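Local coordinates for Kcn28 (Kitasatospora, PDB 6J32), which has the two-domain GT-B fold and is related to the family of erythromycin biosynthesis protein CIII, at residues F107-L112 with I125-I130; N183-S188 with E205-F210. All coordinates share one frame; numbering follows the deposited sequence.

Interaction 1: F107-L112 with I125-I130; sequences FLYDVL and IPSIQI
The Y109 ring lies across the strand of Q129, with Q129 CA over one of its faces. This CA is 3.8 Å from the ring centroid and only 13° off the ring normal, which meets the definition of a CH-pi contact. At the ring edge, near its plane, S127 OG is 3.7 Å from Y109 CE1. The ring reaches this place because its CG stands between the backbone N and the carbonyl carbon (chi1 64°), turning it over the neighbouring strand. The Q129 side chain then runs on past the ring, its amide plane steeply inclined to it at 72°, and Q129 CD meets V111 CG1 at 3.7 Å; the amide oxygen itself is bonded to S188 OG. Residues L108 and I128 occupy the other face of the sheet, lying side by side with L108 CD2 3.8 Å from I128 CB, and both touch I393 of helix 385-394. Between the two faces runs a parallel ladder: F107 N donates to P126 O (3.0 Å), I128 N to F107 O (2.8 Å), Y109 N to I128 O, and I130 N to Y109 O (2.7 Å). Beyond the ladder, D110 OD2 accepts from L112 N in an Asx turn. With helix 115-122 packed on F107 and Y109, this is a beta-alpha-beta crossover, strands 106-110 and 127-131 being direct neighbours in the N-terminal Rossmann-like sheet of the GT-B fold.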
loop_
_atom_site.group_PDB
_atom_site.type_symbol
_atom_site.label_atom_id
_atom_site.label_comp_id
_atom_site.label_asym_id
_atom_site.label_seq_id
_atom_site.Cartn_x
_atom_site.Cartn_y
_atom_site.Cartn_z
ATOM N N PHE B 107 24.223 12.446 -9.722
ATOM C CA PHE B 107 22.995 12.280 -8.955
ATOM C C PHE B 107 22.168 13.555 -9.064
ATOM O O PHE B 107 22.642 14.638 -8.702
ATOM C CB PHE B 107 23.293 11.971 -7.486
ATOM C CG PHE B 107 23.220 10.509 -7.138
ATOM C CD1 PHE B 107 22.012 9.833 -7.178
ATOM C CD2 PHE B 107 24.350 9.824 -6.724
ATOM C CE1 PHE B 107 21.938 8.492 -6.846
ATOM C CE2 PHE B 107 24.282 8.482 -6.386
ATOM C CZ PHE B 107 23.076 7.818 -6.447
ATOM N N LEU B 108 20.943 13.426 -9.565
ATOM C CA LEU B 108 19.953 14.492 -9.526
ATOM C C LEU B 108 18.975 14.177 -8.405
ATOM O O LEU B 108 18.470 13.053 -8.319
ATOM C CB LEU B 108 19.200 14.601 -10.849
ATOM C CG LEU B 108 19.952 14.793 -12.165
ATOM C CD1 LEU B 108 18.945 14.931 -13.290
ATOM C CD2 LEU B 108 20.849 16.015 -12.104
ATOM N N TYR B 109 18.688 15.165 -7.561
ATOM C CA TYR B 109 17.826 14.910 -6.421
ATOM C C TYR B 109 16.931 16.103 -6.135
ATOM O O TYR B 109 17.379 17.251 -6.151
ATOM C CB TYR B 109 18.649 14.550 -5.168
ATOM C CG TYR B 109 19.556 15.647 -4.641
ATOM C CD1 TYR B 109 20.832 15.834 -5.157
ATOM C CD2 TYR B 109 19.142 16.482 -3.611
ATOM C CE1 TYR B 109 21.663 16.826 -4.670
ATOM C CE2 TYR B 109 19.963 17.475 -3.121
ATOM C CZ TYR B 109 21.223 17.646 -3.653
ATOM O OH TYR B 109 22.043 18.642 -3.163
ATOM N N ASP B 110 15.665 15.808 -5.856
ATOM C CA ASP B 110 14.716 16.796 -5.373
ATOM C C ASP B 110 15.170 17.330 -4.016
ATOM O O ASP B 110 15.987 16.717 -3.322
ATOM C CB ASP B 110 13.333 16.152 -5.265
ATOM C CG ASP B 110 12.287 17.083 -4.703
ATOM O OD1 ASP B 110 11.773 17.940 -5.453
ATOM O OD2 ASP B 110 11.992 16.958 -3.496
ATOM N N VAL B 111 14.634 18.496 -3.637
ATOM C CA VAL B 111 15.023 19.119 -2.372
ATOM C C VAL B 111 14.753 18.192 -1.191
ATOM O O VAL B 111 15.469 18.238 -0.182
ATOM C CB VAL B 111 14.308 20.472 -2.193
ATOM C CG1 VAL B 111 14.910 21.523 -3.115
ATOM C CG2 VAL B 111 12.819 20.326 -2.460
ATOM N N LEU B 112 13.739 17.333 -1.288
ATOM C CA LEU B 112 13.426 16.410 -0.205
ATOM C C LEU B 112 14.165 15.084 -0.314
ATOM O O LEU B 112 13.985 14.225 0.552
ATOM C CB LEU B 112 11.916 16.137 -0.144
ATOM C CG LEU B 112 10.998 17.270 0.321
ATOM C CD1 LEU B 112 9.564 16.781 0.419
ATOM C CD2 LEU B 112 11.461 17.843 1.653
ATOM N N ILE B 125 30.851 11.430 -6.286
ATOM C CA ILE B 125 30.052 11.608 -7.495
ATOM C C ILE B 125 29.427 12.998 -7.455
ATOM O O ILE B 125 28.963 13.431 -6.390
ATOM C CB ILE B 125 28.983 10.508 -7.605
ATOM C CG1 ILE B 125 29.647 9.135 -7.699
ATOM C CG2 ILE B 125 28.070 10.743 -8.801
ATOM C CD1 ILE B 125 28.671 7.998 -7.919
ATOM N N PRO B 126 29.401 13.738 -8.565
ATOM C CA PRO B 126 28.750 15.054 -8.544
ATOM C C PRO B 126 27.245 14.916 -8.364
ATOM O O PRO B 126 26.620 13.977 -8.864
ATOM C CB PRO B 126 29.105 15.653 -9.911
ATOM C CG PRO B 126 29.422 14.479 -10.777
ATOM C CD PRO B 126 30.031 13.449 -9.867
ATOM N N SER B 127 26.666 15.857 -7.623
ATOM C CA SER B 127 25.233 15.872 -7.379
ATOM C C SER B 127 24.671 17.248 -7.709
ATOM O O SER B 127 25.347 18.268 -7.556
ATOM C CB SER B 127 24.898 15.505 -5.929
ATOM O OG SER B 127 25.297 16.529 -5.041
ATOM N N ILE B 128 23.425 17.261 -8.182
ATOM C CA ILE B 128 22.721 18.487 -8.541
ATOM C C ILE B 128 21.341 18.444 -7.904
ATOM O O ILE B 128 20.584 17.492 -8.117
ATOM C CB ILE B 128 22.604 18.665 -10.063
ATOM C CG1 ILE B 128 23.990 18.704 -10.708
ATOM C CG2 ILE B 128 21.839 19.937 -10.381
ATOM C CD1 ILE B 128 23.958 18.785 -12.216
ATOM N N GLN B 129 21.019 19.467 -7.123
ATOM C CA GLN B 129 19.702 19.588 -6.519
ATOM C C GLN B 129 18.703 20.154 -7.524
ATOM O O GLN B 129 19.012 21.091 -8.265
ATOM C CB GLN B 129 19.778 20.486 -5.290
ATOM C CG GLN B 129 18.483 20.640 -4.531
ATOM C CD GLN B 129 18.559 21.765 -3.520
ATOM O OE1 GLN B 129 18.526 22.939 -3.885
ATOM N NE2 GLN B 129 18.683 21.413 -2.246
ATOM N N ILE B 130 17.504 19.571 -7.547
ATOM C CA ILE B 130 16.408 20.017 -8.401
ATOM C C ILE B 130 15.331 20.596 -7.491
ATOM O O ILE B 130 14.594 19.857 -6.832
ATOM C CB ILE B 130 15.848 18.881 -9.265
ATOM C CG1 ILE B 130 16.964 18.174 -10.039
ATOM C CG2 ILE B 130 14.800 19.418 -10.227
ATOM C CD1 ILE B 130 17.593 19.026 -11.134
#

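Interaction 2: N183-S188 with E205-F210; sequences NLPERS and EKRFTF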
loop_
_atom_site.group_PDB
_atom_site.type_symbol
_atom_site.label_atom_id
_atom_site.label_comp_id
_atom_site.label_asym_id
_atom_site.label_seq_id
_atom_site.Cartn_x
_atom_site.Cartn_y
_atom_site.Cartn_z
ATOM N N ASN B 183 20.166 22.569 2.413
ATOM C CA ASN B 183 19.878 23.916 1.935
ATOM C C ASN B 183 21.061 24.613 1.271
ATOM O O ASN B 183 20.906 25.749 0.816
ATOM C CB ASN B 183 19.357 24.773 3.092
ATOM C CG ASN B 183 18.108 24.191 3.717
ATOM O OD1 ASN B 183 17.157 23.848 3.017
ATOM N ND2 ASN B 183 18.114 24.051 5.039
ATOM N N LEU B 184 22.228 23.977 1.195
ATOM C CA LEU B 184 23.398 24.544 0.519
ATOM C C LEU B 184 24.015 23.486 -0.393
ATOM O O LEU B 184 25.101 22.963 -0.117
ATOM C CB LEU B 184 24.416 25.058 1.538
ATOM C CG LEU B 184 25.587 25.929 1.080
ATOM C CD1 LEU B 184 25.105 27.319 0.703
ATOM C CD2 LEU B 184 26.659 26.008 2.161
ATOM N N PRO B 185 23.339 23.139 -1.485
ATOM C CA PRO B 185 23.871 22.114 -2.391
ATOM C C PRO B 185 25.109 22.605 -3.129
ATOM O O PRO B 185 25.430 23.792 -3.153
ATOM C CB PRO B 185 22.708 21.856 -3.352
ATOM C CG PRO B 185 21.950 23.137 -3.353
ATOM C CD PRO B 185 22.049 23.671 -1.955
ATOM N N GLU B 186 25.823 21.652 -3.731
ATOM C CA GLU B 186 26.942 22.008 -4.599
ATOM C C GLU B 186 26.450 22.831 -5.777
ATOM O O GLU B 186 26.918 23.947 -6.020
ATOM C CB GLU B 186 27.639 20.744 -5.110
ATOM C CG GLU B 186 28.220 19.839 -4.048
ATOM C CD GLU B 186 28.700 18.517 -4.625
ATOM O OE1 GLU B 186 29.096 17.632 -3.838
ATOM O OE2 GLU B 186 28.653 18.352 -5.865
ATOM N N ARG B 187 25.488 22.285 -6.514
ATOM C CA ARG B 187 24.856 22.939 -7.646
ATOM C C ARG B 187 23.361 22.688 -7.528
ATOM O O ARG B 187 22.936 21.656 -7.003
ATOM C CB ARG B 187 25.395 22.402 -8.982
ATOM C CG ARG B 187 26.877 22.037 -8.938
ATOM C CD ARG B 187 27.520 21.978 -10.310
ATOM N NE ARG B 187 28.973 21.841 -10.216
ATOM C CZ ARG B 187 29.827 22.860 -10.141
ATOM N NH1 ARG B 187 29.379 24.109 -10.148
ATOM N NH2 ARG B 187 31.131 22.631 -10.059
ATOM N N SER B 188 22.562 23.649 -7.982
ATOM C CA SER B 188 21.119 23.526 -7.851
ATOM C C SER B 188 20.431 24.125 -9.067
ATOM O O SER B 188 20.844 25.171 -9.575
ATOM C CB SER B 188 20.619 24.205 -6.569
ATOM O OG SER B 188 19.205 24.220 -6.515
ATOM N N GLU B 205 23.839 32.943 -7.149
ATOM C CA GLU B 205 23.649 32.257 -8.421
ATOM C C GLU B 205 24.920 31.603 -8.936
ATOM O O GLU B 205 24.898 31.013 -10.022
ATOM C CB GLU B 205 23.091 33.221 -9.469
ATOM C CG GLU B 205 21.675 33.655 -9.146
ATOM C CD GLU B 205 21.040 34.473 -10.242
ATOM O OE1 GLU B 205 21.212 34.132 -11.430
ATOM O OE2 GLU B 205 20.363 35.465 -9.909
ATOM N N LYS B 206 26.020 31.690 -8.189
ATOM C CA LYS B 206 27.128 30.774 -8.425
ATOM C C LYS B 206 26.704 29.348 -8.112
ATOM O O LYS B 206 27.215 28.394 -8.710
ATOM C CB LYS B 206 28.329 31.189 -7.570
ATOM C CG LYS B 206 29.640 31.325 -8.333
ATOM C CD LYS B 206 30.475 32.505 -7.832
ATOM C CE LYS B 206 30.553 32.565 -6.308
ATOM N NZ LYS B 206 29.549 33.506 -5.723
ATOM N N ARG B 207 25.763 29.194 -7.180
ATOM C CA ARG B 207 25.269 27.916 -6.690
ATOM C C ARG B 207 23.908 27.544 -7.273
ATOM O O ARG B 207 23.732 26.431 -7.776
ATOM C CB ARG B 207 25.201 27.974 -5.161
ATOM C CG ARG B 207 25.024 26.653 -4.479
ATOM C CD ARG B 207 24.918 26.859 -2.978
ATOM N NE ARG B 207 26.172 27.348 -2.411
ATOM C CZ ARG B 207 27.266 26.605 -2.260
ATOM N NH1 ARG B 207 27.266 25.335 -2.641
ATOM N NH2 ARG B 207 28.360 27.134 -1.734
ATOM N N PHE B 208 22.942 28.459 -7.230
ATOM C CA PHE B 208 21.597 28.208 -7.731
ATOM C C PHE B 208 21.434 28.805 -9.124
ATOM O O PHE B 208 21.912 29.911 -9.395
ATOM C CB PHE B 208 20.540 28.803 -6.795
ATOM C CG PHE B 208 20.611 28.295 -5.375
ATOM C CD1 PHE B 208 21.450 28.896 -4.446
ATOM C CD2 PHE B 208 19.820 27.235 -4.963
ATOM C CE1 PHE B 208 21.510 28.438 -3.136
ATOM C CE2 PHE B 208 19.875 26.773 -3.658
ATOM C CZ PHE B 208 20.722 27.375 -2.743
ATOM N N THR B 209 20.754 28.075 -10.007
ATOM C CA THR B 209 20.451 28.557 -11.350
ATOM C C THR B 209 18.943 28.601 -11.543
ATOM O O THR B 209 18.271 27.570 -11.423
ATOM C CB THR B 209 21.088 27.671 -12.422
ATOM O OG1 THR B 209 22.516 27.703 -12.291
ATOM C CG2 THR B 209 20.698 28.169 -13.809
ATOM N N PHE B 210 18.417 29.785 -11.859
ATOM C CA PHE B 210 16.995 29.944 -12.142
ATOM C C PHE B 210 16.728 29.481 -13.568
ATOM O O PHE B 210 17.180 30.107 -14.531
ATOM C CB PHE B 210 16.561 31.392 -11.932
ATOM C CG PHE B 210 16.702 31.859 -10.511
ATOM C CD1 PHE B 210 15.892 31.336 -9.514
ATOM C CD2 PHE B 210 17.638 32.824 -10.172
ATOM C CE1 PHE B 210 16.023 31.755 -8.204
ATOM C CE2 PHE B 210 17.770 33.253 -8.860
ATOM C CZ PHE B 210 16.963 32.717 -7.876
HETATM O O HOH W 1 23.582 25.136 -11.092
#
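L184 and R207 cross at about a right angle: L184 CG sits 3.7 Å above the guanidinium plane of R207, over its centre. The arginine is extended to CD, then bends at its third torsion (chi3 -67°), which carries the guanidinium beneath the leucine and turns its edge to the carbonyl of P185. R207 NH1 is bonded to P185 O there, although the modelled separation is too short for its exact length to be trusted. P185 and F208 also cross at about a right angle as side chains, with P185 CD 4.0 Å from F208 CZ; N183 O lies in the plane of the F208 ring, at its edge. Further round the same ring, S188 OG approaches F208 CD2 obliquely at 3.4 Å, while its hydrogen bond is made to Q129 OE1. Two backbone bonds fix the parallel pairing of S188 with F208: S188 N donates to R207 O (3.0 Å) and T209 N to S188 O (2.9 Å). One water joins S188 O to T209 OG1. Strand 187-190 is thus flanked by 127-131 and by 208-210, the outermost strand within the chain at this edge of the sheet; R117 of helix 115-122 bonds L184 O, and helix 385-394 touches T209.

Both contacts belong to one parallel sheet and follow one another across it: strand 127-131, closed against 106-110 in interaction 1, is also the neighbour of 187-190 in interaction 2. The junction is direct, since Q129 N is 2.9 Å from R187 O, a probable hydrogen bond, and Y109 OH packs on P185. Interaction 1 is buried, with the F107 and Y109 rings on one face of the sheet, L108, I128 and I130 on the other, and four backbone bonds joining the strands. Interaction 2, at the sheet's edge within this chain, is partly buried and has a single bridge pair; there, an arginine packed on a leucine, and a water, accompany two backbone bonds. A helix connects the strands of the first, whereas no helix lies between the segments of the second.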